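Local coordinates for ABC transporter periplasmic-binding protein YtfQ (Mycobacterium smegmatis, PDB 6HBD) that binds beta-D-galactofuranose and probably serves as the sugar-binding component of an ABC transporter for furanose sugars, at residues Phe79-Arg84 against Arg106-Gln111; Asp207-Gln212 against Thr233-Val238; Ala17-Phe22 against Gly73-Ala78. All coordinates share one frame; numbering follows the deposited sequence.

Contact 1: residues Phe79-Arg84 against Arg106-Gln111; sequences FSPVVR and RAVDTQ. With GZL (beta-D-galactofuranose), chain L.
Pro81 and Arg106 meet where two loops run side by side at the C-terminal ends of neighbouring parallel strands, 76-79 and 101-104, at the sugar-binding side of their lobe. The Pro81 ring and the Arg106 chain run alongside each other in opposite senses, Pro81 CD 3.8 Å from Arg106 CB. The backbone adds a contact of its own: Pro81 O lies at the edge of the Arg106 guanidinium, near its plane, and is 3.2 Å from Arg106 CD. From CG to NE the arginine chain is extended, with chi2 at 160°, which carries the guanidinium to the ligand: Arg106 NH2 comes within 2.9 Å of O4 of beta-D-galactofuranose. Ser80 OG packs beside the same chain, 3.6 Å from Arg106 CD, and is hydrogen-bonded to Asp105, which itself hydrogen-bonds to the sugar. Farther from the sugar the contact turns apolar, as Val108 CG1 presses on Pro81 CG at 3.4 Å, the two side chains roughly perpendicular. At the outer end Asp109 N donates to Arg84 O at 2.7 Å. A longer salt bridge, Arg84 NH1 to Asp109 OD2 at 3.5 Å, joins the side chains, with guanidinium and carboxylate planes 42° apart. Arg84 bends at chi2, hydrogen-bonds to Asp158 and forms a salt bridge to Asp162, so it ties the loop to the zinc-binding acids of helix 158-171. Loops at the C-terminal ends of parallel strands, converging on a sugar held between two lobes, are the hallmark of the periplasmic binding protein fold.

Contact 2: residues Asp207-Gln212 against Thr233-Val238; sequences DVVFAQ and TDIKIV
Val208, Val209 and Phe210 pair in parallel with Lys236, Ile237 and Val238, the strand axes 4.7 Å apart at closest and inclined by 19°. Four backbone hydrogen bonds form the ladder. Lys236 N donates to Asp207 O at 3.1 Å and Val209 N to Lys236 O at 2.9 Å; Val238 N then reaches Val209 O, and Ala211 N closes the series on Val238 O at 2.9 Å. Supplementary CA-H...O contacts run from Val208 CA to Lys236 O and from Phe210 CA to Val238 O.

The apolar contacts divide between the two faces of the sheet. On one, Val209 CG1 touches Ile235 CG2 at 3.5 Å and Ile237 CG1 at 4.1 Å. On the other, Val238 CG2 lies 3.7 Å from Phe210 CD1. With CG anti to the backbone N (chi1 164°), the Phe210 ring also stacks on Phe167. Lys236, at the margin of this face, turns its amine end away from Val208.

Strands 208-211 and 236-239 with helix 214-226 thus make a beta-alpha-beta unit. Because the facing N-H and C=O groups satisfy one another, the apolar faces can be buried, the isoleucines under helix 214-226, Phe210 and Val238 under helix 124-138.

Contact 3: residues Ala17-Phe22 against Gly73-Ala78; sequences ALTLGF and GVDVIA
Strands 19-22 and 76-78 lie parallel, their axes 4.9 Å apart at closest and 23° from parallel, with Leu20, Gly21 and Phe22 opposite Val76, Ile77 and Ala78. Gly21 bonds twice to the same strand: its N donates to Val76 O at 3.2 Å and its O accepts from Ala78 N at 3.0 Å. At the strand entrance Thr19 O receives Asp75 N and, weakly, Val76 N. Asp75 answers with its side chain, as OD2 takes the Thr19 N-H at 2.9 Å on its anti side, 28° out of the carboxylate plane. CG of Asp75 sits anti to the carbonyl carbon (chi1 -55°), which brings the carboxylate back to Thr19. Leu18 CD1 lies alongside, 3.7 Å from Asp75 CB. Further along, Leu20 CD2 reaches Val76 CG1 at 4.0 Å, and Phe22 CD1 rests 3.6 Å from Ala78 CB. On the opposite face, Thr19 CG2 meets Val74 CG1.

The sheet order 49-54, 19-24, 76-79, with the middle strand first in the chain, is that of periplasmic binding protein lobes. Gly73 ends helix 59-72 in a Schellman motif, and that helix packs on Val74 and Ile77. Helix 266-277 covers Leu18, Phe22 and Val76 on the other side, while strand 49-54 hydrogen-bonds to the far edge of strand 19-24.

How the contacts relate
Contacts 2 and 3 are buried pairings of parallel strands, one in each of two separate sheets, with centres about 42 Å apart on opposite sides of the chain's centre. Their chemistry is alike, backbone ladders with apolar faces, although contact 3 adds an aspartate carboxylate at its strand entrance. Contact 1 is only partly buried and lies in loops, trading the ladder for charge, a single backbone bond, a sugar-facing arginine and a small proline-valine contact. It continues contact 3 directly: strand 76-79 runs from one into the other, and Phe22 CE1 packs against Phe79 N at 3.8 Å. Contact 2 touches neither, its nearest atoms lying about 8 Å from contact 1.

Contact 1: residues Phe79-Arg84 against Arg106-Gln111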
ATOM      1  N   PHE A  79       8.453   3.488  11.309  1.00 58.59           N
ATOM      2  CA  PHE A  79       7.945   4.429  10.316  1.00 57.72           C
ATOM      3  C   PHE A  79       7.650   3.709   9.019  1.00 61.03           C
ATOM      4  O   PHE A  79       7.989   2.533   8.871  1.00 59.83           O
ATOM      5  CB  PHE A  79       8.948   5.585  10.087  1.00 59.47           C
ATOM      6  CG  PHE A  79      10.230   5.240   9.365  1.00 60.94           C
ATOM      7  CD1 PHE A  79      11.241   4.537  10.004  1.00 63.29           C
ATOM      8  CD2 PHE A  79      10.443   5.651   8.057  1.00 63.65           C
ATOM      9  CE1 PHE A  79      12.403   4.186   9.327  1.00 63.93           C
ATOM     10  CE2 PHE A  79      11.609   5.302   7.380  1.00 66.23           C
ATOM     11  CZ  PHE A  79      12.583   4.575   8.022  1.00 63.78           C
ATOM     12  N   SER A  80       7.013   4.420   8.085  1.00 58.04           N
ATOM     13  CA  SER A  80       6.688   3.901   6.767  1.00 57.71           C
ATOM     14  C   SER A  80       7.512   4.716   5.766  1.00 65.41           C
ATOM     15  O   SER A  80       7.113   5.831   5.431  1.00 67.09           O
ATOM     16  CB  SER A  80       5.201   4.032   6.500  1.00 58.71           C
ATOM     17  OG  SER A  80       4.929   3.936   5.115  1.00 64.75           O
ATOM     18  N   PRO A  81       8.695   4.215   5.325  1.00 61.11           N
ATOM     19  CA  PRO A  81       9.524   4.996   4.386  1.00 59.74           C
ATOM     20  C   PRO A  81       8.778   5.456   3.130  1.00 60.58           C
ATOM     21  O   PRO A  81       8.565   4.660   2.209  1.00 59.43           O
ATOM     22  CB  PRO A  81      10.707   4.066   4.062  1.00 61.52           C
ATOM     23  CG  PRO A  81      10.582   2.905   4.927  1.00 65.95           C
ATOM     24  CD  PRO A  81       9.296   2.906   5.647  1.00 61.82           C
ATOM     25  N   VAL A  82       8.355   6.738   3.112  1.00 56.45           N
ATOM     26  CA  VAL A  82       7.615   7.314   1.981  1.00 57.40           C
ATOM     27  C   VAL A  82       8.207   6.884   0.622  1.00 63.35           C
ATOM     28  O   VAL A  82       7.457   6.410  -0.247  1.00 62.32           O
ATOM     29  CB  VAL A  82       7.420   8.850   2.086  1.00 61.42           C
ATOM     30  CG1 VAL A  82       8.737   9.603   2.209  1.00 61.62           C
ATOM     31  CG2 VAL A  82       6.613   9.379   0.905  1.00 61.09           C
ATOM     32  N   VAL A  83       9.552   7.015   0.471  1.00 61.48           N
ATOM     33  CA  VAL A  83      10.319   6.592  -0.713  1.00 61.08           C
ATOM     34  C   VAL A  83      11.506   5.746  -0.249  1.00 62.87           C
ATOM     35  O   VAL A  83      11.935   5.852   0.907  1.00 63.00           O
ATOM     36  CB  VAL A  83      10.743   7.745  -1.659  1.00 65.02           C
ATOM     37  CG1 VAL A  83       9.530   8.397  -2.317  1.00 64.96           C
ATOM     38  CG2 VAL A  83      11.588   8.781  -0.935  1.00 64.79           C
ATOM     39  N   ARG A  84      11.956   4.835  -1.117  1.00 57.27           N
ATOM     40  CA  ARG A  84      13.015   3.889  -0.780  1.00 57.11           C
ATOM     41  C   ARG A  84      14.343   4.515  -0.307  1.00 63.64           C
ATOM     42  O   ARG A  84      15.019   3.939   0.543  1.00 64.60           O
ATOM     43  CB  ARG A  84      13.324   2.979  -1.979  1.00 54.27           C
ATOM     44  CG  ARG A  84      12.226   1.997  -2.354  1.00 53.72           C
ATOM     45  CD  ARG A  84      12.648   0.555  -2.165  1.00 58.10           C
ATOM     46  NE  ARG A  84      11.990  -0.366  -3.092  1.00 68.47           N
ATOM     47  CZ  ARG A  84      12.282  -0.502  -4.389  1.00 84.13           C
ATOM     48  NH1 ARG A  84      13.209   0.266  -4.956  1.00 76.39           N
ATOM     49  NH2 ARG A  84      11.633  -1.398  -5.133  1.00 63.05           N
ATOM     50  N   ARG A 106       6.324  -0.247   3.876  1.00 58.70           N
ATOM     51  CA  ARG A 106       7.242   0.261   2.868  1.00 58.15           C
ATOM     52  C   ARG A 106       8.668  -0.090   3.293  1.00 61.76           C
ATOM     53  O   ARG A 106       8.982  -0.050   4.479  1.00 60.14           O
ATOM     54  CB  ARG A 106       7.087   1.777   2.712  1.00 57.06           C
ATOM     55  CG  ARG A 106       6.209   2.149   1.534  1.00 64.03           C
ATOM     56  CD  ARG A 106       5.634   3.546   1.614  1.00 66.32           C
ATOM     57  NE  ARG A 106       4.398   3.673   0.846  1.00 61.18           N
ATOM     58  CZ  ARG A 106       3.752   4.816   0.631  1.00 62.83           C
ATOM     59  NH1 ARG A 106       4.211   5.953   1.133  1.00 48.19           N
ATOM     60  NH2 ARG A 106       2.652   4.831  -0.100  1.00 38.38           N
ATOM     61  N   ALA A 107       9.517  -0.446   2.321  1.00 58.80           N
ATOM     62  CA  ALA A 107      10.914  -0.788   2.549  1.00 58.45           C
ATOM     63  C   ALA A 107      11.837   0.373   2.115  1.00 62.85           C
ATOM     64  O   ALA A 107      11.371   1.392   1.595  1.00 62.17           O
ATOM     65  CB  ALA A 107      11.262  -2.055   1.795  1.00 59.06           C
ATOM     66  N   VAL A 108      13.133   0.223   2.416  1.00 59.94           N
ATOM     67  CA  VAL A 108      14.180   1.198   2.134  1.00 59.81           C
ATOM     68  C   VAL A 108      15.201   0.604   1.184  1.00 68.22           C
ATOM     69  O   VAL A 108      15.150  -0.584   0.868  1.00 67.53           O
ATOM     70  CB  VAL A 108      14.869   1.717   3.429  1.00 62.63           C
ATOM     71  CG1 VAL A 108      13.873   2.410   4.339  1.00 62.45           C
ATOM     72  CG2 VAL A 108      15.613   0.619   4.180  1.00 61.87           C
ATOM     73  N   ASP A 109      16.105   1.463   0.696  1.00 69.24           N
ATOM     74  CA  ASP A 109      17.264   1.111  -0.137  1.00 70.84           C
ATOM     75  C   ASP A 109      18.415   1.674   0.673  1.00 75.93           C
ATOM     76  O   ASP A 109      18.656   2.893   0.648  1.00 74.49           O
ATOM     77  CB  ASP A 109      17.213   1.759  -1.537  1.00 73.53           C
ATOM     78  CG  ASP A 109      16.515   0.950  -2.627  1.00 96.52           C
ATOM     79  OD1 ASP A 109      16.209  -0.251  -2.388  1.00 97.96           O
ATOM     80  OD2 ASP A 109      16.264   1.521  -3.719  1.00107.86           O
ATOM     81  N   THR A 110      19.031   0.802   1.494  1.00 73.51           N
ATOM     82  CA  THR A 110      20.098   1.207   2.382  1.00 73.81           C
ATOM     83  C   THR A 110      21.409   0.529   2.017  1.00 81.03           C
ATOM     84  O   THR A 110      21.422  -0.645   1.625  1.00 81.24           O
ATOM     85  CB  THR A 110      19.690   0.977   3.813  1.00 79.00           C
ATOM     86  OG1 THR A 110      20.508   1.816   4.640  1.00 78.86           O
ATOM     87  CG2 THR A 110      19.777  -0.509   4.227  1.00 77.03           C
ATOM     88  N   GLN A 111      22.516   1.294   2.179  1.00 78.23           N
ATOM     89  CA  GLN A 111      23.886   0.887   1.885  1.00 77.87           C
ATOM     90  C   GLN A 111      24.615   0.508   3.193  1.00 84.20           C
ATOM     91  O   GLN A 111      25.843   0.385   3.184  1.00 84.09           O
ATOM     92  CB  GLN A 111      24.643   2.031   1.157  1.00 78.53           C
ATOM     93  CG  GLN A 111      24.028   2.491  -0.181  1.00 71.99           C
ATOM     94  CD  GLN A 111      22.773   3.355  -0.057  1.00 81.04           C
ATOM     95  OE1 GLN A 111      22.554   4.084   0.923  1.00 74.56           O
ATOM     96  NE2 GLN A 111      21.913   3.311  -1.063  1.00 70.51           N
TER
HETATM   97  C6  GZL L 410       1.271  -0.493   0.967  1.00 46.65           C
HETATM   98  C5  GZL L 410       1.201   0.934   1.466  1.00 48.07           C
HETATM   99  C4  GZL L 410       0.593   1.873   0.438  1.00 47.40           C
HETATM  100  C3  GZL L 410      -0.838   1.545   0.026  1.00 47.10           C
HETATM  101  C2  GZL L 410      -1.324   2.901  -0.449  1.00 46.92           C
HETATM  102  O6  GZL L 410       2.005  -1.295   1.883  1.00 49.02           O
HETATM  103  O5  GZL L 410       2.487   1.394   1.893  1.00 50.31           O
HETATM  104  O4  GZL L 410       0.488   3.199   1.004  1.00 47.90           O
HETATM  105  O3  GZL L 410      -0.960   0.584  -1.010  1.00 46.14           O
HETATM  106  C1  GZL L 410      -0.756   3.806   0.631  1.00 47.76           C
HETATM  107  O2  GZL L 410      -2.736   3.029  -0.513  1.00 50.30           O
HETATM  108  O1  GZL L 410      -0.577   5.000  -0.043  1.00 49.07           O

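Contact 2: residues Asp207-Gln212 against Thr233-Val238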
ATOM      1  N   ASP A 207      -9.368   0.068 -22.697  1.00 64.43           N
ATOM      2  CA  ASP A 207     -10.126  -1.137 -22.323  1.00 64.10           C
ATOM      3  C   ASP A 207     -10.206  -1.336 -20.816  1.00 65.82           C
ATOM      4  O   ASP A 207     -11.260  -1.720 -20.289  1.00 66.02           O
ATOM      5  CB  ASP A 207      -9.511  -2.397 -22.948  1.00 66.10           C
ATOM      6  CG  ASP A 207      -9.812  -2.527 -24.419  1.00 78.13           C
ATOM      7  OD1 ASP A 207      -9.135  -1.848 -25.218  1.00 79.86           O
ATOM      8  OD2 ASP A 207     -10.723  -3.321 -24.774  1.00 81.92           O
ATOM      9  N   VAL A 208      -9.074  -1.108 -20.137  1.00 58.92           N
ATOM     10  CA  VAL A 208      -8.917  -1.347 -18.712  1.00 55.92           C
ATOM     11  C   VAL A 208      -7.903  -0.366 -18.100  1.00 56.28           C
ATOM     12  O   VAL A 208      -6.974   0.064 -18.774  1.00 55.38           O
ATOM     13  CB  VAL A 208      -8.527  -2.848 -18.513  1.00 59.28           C
ATOM     14  CG1 VAL A 208      -7.651  -3.359 -19.652  1.00 59.05           C
ATOM     15  CG2 VAL A 208      -7.870  -3.127 -17.146  1.00 59.13           C
ATOM     16  N   VAL A 209      -8.104  -0.016 -16.822  1.00 51.53           N
ATOM     17  CA  VAL A 209      -7.207   0.832 -16.041  1.00 50.64           C
ATOM     18  C   VAL A 209      -6.736  -0.012 -14.837  1.00 55.67           C
ATOM     19  O   VAL A 209      -7.517  -0.757 -14.255  1.00 56.06           O
ATOM     20  CB  VAL A 209      -7.803   2.229 -15.651  1.00 53.69           C
ATOM     21  CG1 VAL A 209      -9.300   2.288 -15.861  1.00 53.52           C
ATOM     22  CG2 VAL A 209      -7.410   2.705 -14.244  1.00 53.07           C
ATOM     23  N   PHE A 210      -5.448   0.072 -14.517  1.00 50.58           N
ATOM     24  CA  PHE A 210      -4.862  -0.626 -13.402  1.00 49.88           C
ATOM     25  C   PHE A 210      -4.405   0.436 -12.445  1.00 54.43           C
ATOM     26  O   PHE A 210      -3.387   1.103 -12.688  1.00 53.22           O
ATOM     27  CB  PHE A 210      -3.697  -1.533 -13.825  1.00 51.72           C
ATOM     28  CG  PHE A 210      -2.811  -1.980 -12.677  1.00 53.42           C
ATOM     29  CD1 PHE A 210      -3.341  -2.660 -11.589  1.00 56.60           C
ATOM     30  CD2 PHE A 210      -1.465  -1.643 -12.647  1.00 55.65           C
ATOM     31  CE1 PHE A 210      -2.534  -3.026 -10.513  1.00 56.62           C
ATOM     32  CE2 PHE A 210      -0.663  -2.001 -11.565  1.00 57.85           C
ATOM     33  CZ  PHE A 210      -1.203  -2.691 -10.509  1.00 55.69           C
ATOM     34  N   ALA A 211      -5.170   0.604 -11.351  1.00 51.44           N
ATOM     35  CA  ALA A 211      -4.836   1.578 -10.332  1.00 51.10           C
ATOM     36  C   ALA A 211      -4.001   0.869  -9.282  1.00 57.35           C
ATOM     37  O   ALA A 211      -4.402  -0.179  -8.805  1.00 57.94           O
ATOM     38  CB  ALA A 211      -6.098   2.167  -9.728  1.00 51.41           C
ATOM     39  N   GLN A 212      -2.840   1.428  -8.916  1.00 53.80           N
ATOM     40  CA  GLN A 212      -1.975   0.796  -7.918  1.00 54.07           C
ATOM     41  C   GLN A 212      -2.488   1.011  -6.503  1.00 57.70           C
ATOM     42  O   GLN A 212      -1.885   0.523  -5.543  1.00 56.68           O
ATOM     43  CB  GLN A 212      -0.520   1.281  -8.069  1.00 55.49           C
ATOM     44  CG  GLN A 212       0.169   0.653  -9.277  1.00 59.52           C
ATOM     45  CD  GLN A 212       1.533   1.235  -9.500  1.00 67.17           C
ATOM     46  OE1 GLN A 212       2.108   1.912  -8.637  1.00 50.73           O
ATOM     47  NE2 GLN A 212       2.075   1.002 -10.678  1.00 67.88           N
ATOM     48  N   THR A 233     -17.801  -1.462 -16.932  1.00 57.19           N
ATOM     49  CA  THR A 233     -18.452  -2.076 -18.093  1.00 57.89           C
ATOM     50  C   THR A 233     -17.739  -1.609 -19.342  1.00 65.67           C
ATOM     51  O   THR A 233     -17.147  -2.427 -20.057  1.00 65.80           O
ATOM     52  CB  THR A 233     -19.950  -1.763 -18.103  1.00 62.26           C
ATOM     53  OG1 THR A 233     -20.527  -2.445 -16.990  1.00 62.97           O
ATOM     54  CG2 THR A 233     -20.643  -2.193 -19.400  1.00 58.40           C
ATOM     55  N   ASP A 234     -17.798  -0.299 -19.619  1.00 63.96           N
ATOM     56  CA  ASP A 234     -17.131   0.251 -20.803  1.00 63.97           C
ATOM     57  C   ASP A 234     -15.624   0.165 -20.586  1.00 67.89           C
ATOM     58  O   ASP A 234     -14.936  -0.476 -21.400  1.00 70.38           O
ATOM     59  CB  ASP A 234     -17.581   1.690 -21.066  1.00 65.47           C
ATOM     60  CG  ASP A 234     -19.063   1.816 -21.347  1.00 71.91           C
ATOM     61  OD1 ASP A 234     -19.710   0.771 -21.619  1.00 72.93           O
ATOM     62  OD2 ASP A 234     -19.588   2.947 -21.253  1.00 72.24           O
ATOM     63  N   ILE A 235     -15.134   0.729 -19.446  1.00 59.06           N
ATOM     64  CA  ILE A 235     -13.729   0.648 -19.039  1.00 56.47           C
ATOM     65  C   ILE A 235     -13.668  -0.150 -17.728  1.00 55.69           C
ATOM     66  O   ILE A 235     -14.270   0.249 -16.726  1.00 53.98           O
ATOM     67  CB  ILE A 235     -13.078   2.034 -18.844  1.00 59.20           C
ATOM     68  CG1 ILE A 235     -13.125   2.870 -20.118  1.00 58.86           C
ATOM     69  CG2 ILE A 235     -11.628   1.863 -18.379  1.00 60.17           C
ATOM     70  CD1 ILE A 235     -12.988   4.307 -19.851  1.00 62.07           C
ATOM     71  N   LYS A 236     -12.861  -1.205 -17.710  1.00 49.66           N
ATOM     72  CA  LYS A 236     -12.699  -2.031 -16.523  1.00 48.06           C
ATOM     73  C   LYS A 236     -11.692  -1.417 -15.526  1.00 49.72           C
ATOM     74  O   LYS A 236     -10.740  -0.776 -15.933  1.00 49.98           O
ATOM     75  CB  LYS A 236     -12.287  -3.456 -16.935  1.00 49.83           C
ATOM     76  CG  LYS A 236     -13.222  -4.035 -18.018  1.00 63.24           C
ATOM     77  CD  LYS A 236     -13.514  -5.537 -17.870  1.00 69.05           C
ATOM     78  CE  LYS A 236     -14.643  -6.001 -18.772  1.00 72.91           C
ATOM     79  NZ  LYS A 236     -15.997  -5.542 -18.321  1.00 73.40           N
ATOM     80  N   ILE A 237     -11.921  -1.566 -14.225  1.00 44.49           N
ATOM     81  CA  ILE A 237     -10.982  -1.072 -13.226  1.00 43.09           C
ATOM     82  C   ILE A 237     -10.566  -2.249 -12.371  1.00 49.67           C
ATOM     83  O   ILE A 237     -11.403  -3.113 -12.058  1.00 49.68           O
ATOM     84  CB  ILE A 237     -11.503   0.087 -12.352  1.00 44.52           C
ATOM     85  CG1 ILE A 237     -12.229   1.172 -13.220  1.00 43.71           C
ATOM     86  CG2 ILE A 237     -10.340   0.676 -11.502  1.00 41.79           C
ATOM     87  CD1 ILE A 237     -13.055   2.208 -12.449  1.00 39.53           C
ATOM     88  N   VAL A 238      -9.229  -2.325 -12.086  1.00 45.49           N
ATOM     89  CA  VAL A 238      -8.606  -3.310 -11.225  1.00 43.91           C
ATOM     90  C   VAL A 238      -7.617  -2.550 -10.357  1.00 48.07           C
ATOM     91  O   VAL A 238      -6.842  -1.742 -10.872  1.00 48.21           O
ATOM     92  CB  VAL A 238      -8.016  -4.548 -11.935  1.00 47.11           C
ATOM     93  CG1 VAL A 238      -8.640  -4.752 -13.307  1.00 46.60           C
ATOM     94  CG2 VAL A 238      -6.495  -4.525 -12.017  1.00 47.02           C
TER

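Contact 3: residues Ala17-Phe22 against Gly73-Ala78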
ATOM      1  N   ALA A  17       5.876   2.774  30.865  1.00 91.70           N
ATOM      2  CA  ALA A  17       5.756   1.625  29.939  1.00 90.05           C
ATOM      3  C   ALA A  17       6.531   1.876  28.643  1.00 89.87           C
ATOM      4  O   ALA A  17       7.003   2.995  28.423  1.00 90.61           O
ATOM      5  CB  ALA A  17       4.285   1.406  29.591  1.00 90.80           C
ATOM      6  N   LEU A  18       6.594   0.860  27.747  1.00 81.67           N
ATOM      7  CA  LEU A  18       7.285   0.985  26.449  1.00 79.42           C
ATOM      8  C   LEU A  18       6.892   2.274  25.717  1.00 81.91           C
ATOM      9  O   LEU A  18       5.705   2.587  25.617  1.00 81.43           O
ATOM     10  CB  LEU A  18       6.984  -0.213  25.540  1.00 78.49           C
ATOM     11  CG  LEU A  18       7.648  -0.193  24.164  1.00 82.01           C
ATOM     12  CD1 LEU A  18       9.128  -0.435  24.274  1.00 81.83           C
ATOM     13  CD2 LEU A  18       7.064  -1.249  23.274  1.00 84.64           C
ATOM     14  N   THR A  19       7.892   3.014  25.215  1.00 77.40           N
ATOM     15  CA  THR A  19       7.677   4.266  24.488  1.00 76.54           C
ATOM     16  C   THR A  19       8.002   4.005  23.024  1.00 77.26           C
ATOM     17  O   THR A  19       9.103   3.548  22.714  1.00 77.17           O
ATOM     18  CB  THR A  19       8.523   5.399  25.084  1.00 84.66           C
ATOM     19  OG1 THR A  19       8.354   5.428  26.511  1.00 83.64           O
ATOM     20  CG2 THR A  19       8.178   6.749  24.472  1.00 81.04           C
ATOM     21  N   LEU A  20       7.031   4.255  22.134  1.00 70.76           N
ATOM     22  CA  LEU A  20       7.157   4.015  20.697  1.00 68.57           C
ATOM     23  C   LEU A  20       6.970   5.326  19.964  1.00 71.26           C
ATOM     24  O   LEU A  20       6.106   6.114  20.335  1.00 71.14           O
ATOM     25  CB  LEU A  20       6.058   3.015  20.277  1.00 67.71           C
ATOM     26  CG  LEU A  20       6.093   2.353  18.880  1.00 70.36           C
ATOM     27  CD1 LEU A  20       5.303   3.133  17.863  1.00 70.04           C
ATOM     28  CD2 LEU A  20       7.487   2.054  18.414  1.00 70.41           C
ATOM     29  N   GLY A  21       7.804   5.582  18.967  1.00 67.25           N
ATOM     30  CA  GLY A  21       7.689   6.757  18.115  1.00 67.47           C
ATOM     31  C   GLY A  21       7.349   6.294  16.713  1.00 73.31           C
ATOM     32  O   GLY A  21       8.113   5.509  16.135  1.00 75.42           O
ATOM     33  N   PHE A  22       6.181   6.690  16.176  1.00 67.66           N
ATOM     34  CA  PHE A  22       5.790   6.285  14.828  1.00 66.90           C
ATOM     35  C   PHE A  22       5.763   7.491  13.921  1.00 69.99           C
ATOM     36  O   PHE A  22       5.094   8.466  14.252  1.00 69.46           O
ATOM     37  CB  PHE A  22       4.434   5.572  14.787  1.00 68.27           C
ATOM     38  CG  PHE A  22       4.274   4.812  13.487  1.00 68.74           C
ATOM     39  CD1 PHE A  22       4.838   3.559  13.329  1.00 70.69           C
ATOM     40  CD2 PHE A  22       3.698   5.413  12.379  1.00 70.43           C
ATOM     41  CE1 PHE A  22       4.762   2.891  12.115  1.00 71.00           C
ATOM     42  CE2 PHE A  22       3.645   4.747  11.158  1.00 72.90           C
ATOM     43  CZ  PHE A  22       4.177   3.492  11.036  1.00 70.53           C
ATOM     44  N   GLY A  73      14.258  10.399  23.480  1.00 84.08           N
ATOM     45  CA  GLY A  73      14.791   9.238  24.176  1.00 83.52           C
ATOM     46  C   GLY A  73      13.793   8.110  24.224  1.00 86.90           C
ATOM     47  O   GLY A  73      13.537   7.550  25.295  1.00 87.46           O
ATOM     48  N   VAL A  74      13.219   7.767  23.051  1.00 82.00           N
ATOM     49  CA  VAL A  74      12.220   6.694  22.942  1.00 80.25           C
ATOM     50  C   VAL A  74      12.917   5.335  22.993  1.00 81.75           C
ATOM     51  O   VAL A  74      14.133   5.263  22.839  1.00 81.58           O
ATOM     52  CB  VAL A  74      11.262   6.842  21.721  1.00 83.02           C
ATOM     53  CG1 VAL A  74      10.644   8.236  21.659  1.00 82.72           C
ATOM     54  CG2 VAL A  74      11.938   6.495  20.410  1.00 82.54           C
ATOM     55  N   ASP A  75      12.155   4.272  23.241  1.00 77.19           N
ATOM     56  CA  ASP A  75      12.699   2.919  23.356  1.00 77.44           C
ATOM     57  C   ASP A  75      12.826   2.231  21.983  1.00 78.92           C
ATOM     58  O   ASP A  75      13.785   1.496  21.771  1.00 78.13           O
ATOM     59  CB  ASP A  75      11.855   2.078  24.338  1.00 80.25           C
ATOM     60  CG  ASP A  75      11.708   2.711  25.717  1.00 99.00           C
ATOM     61  OD1 ASP A  75      12.719   3.239  26.244  1.00101.36           O
ATOM     62  OD2 ASP A  75      10.579   2.693  26.263  1.00105.47           O
ATOM     63  N   VAL A  76      11.851   2.434  21.076  1.00 73.70           N
ATOM     64  CA  VAL A  76      11.864   1.882  19.709  1.00 72.15           C
ATOM     65  C   VAL A  76      11.271   2.931  18.774  1.00 74.74           C
ATOM     66  O   VAL A  76      10.433   3.726  19.200  1.00 74.52           O
ATOM     67  CB  VAL A  76      11.080   0.539  19.609  1.00 75.17           C
ATOM     68  CG1 VAL A  76      10.964   0.057  18.160  1.00 74.74           C
ATOM     69  CG2 VAL A  76      11.716  -0.541  20.472  1.00 74.65           C
ATOM     70  N   ILE A  77      11.710   2.936  17.501  1.00 70.81           N
ATOM     71  CA  ILE A  77      11.176   3.817  16.446  1.00 70.20           C
ATOM     72  C   ILE A  77      10.654   2.948  15.298  1.00 72.25           C
ATOM     73  O   ILE A  77      11.220   1.898  14.989  1.00 71.85           O
ATOM     74  CB  ILE A  77      12.213   4.876  15.946  1.00 73.16           C
ATOM     75  CG1 ILE A  77      12.442   5.942  17.037  1.00 74.02           C
ATOM     76  CG2 ILE A  77      11.744   5.551  14.639  1.00 73.01           C
ATOM     77  CD1 ILE A  77      13.682   6.837  16.868  1.00 81.47           C
ATOM     78  N   ALA A  78       9.560   3.386  14.685  1.00 66.39           N
ATOM     79  CA  ALA A  78       8.988   2.710  13.535  1.00 64.08           C
ATOM     80  C   ALA A  78       8.426   3.758  12.615  1.00 63.19           C
ATOM     81  O   ALA A  78       8.040   4.831  13.074  1.00 60.68           O
ATOM     82  CB  ALA A  78       7.908   1.744  13.976  1.00 64.72           C
TER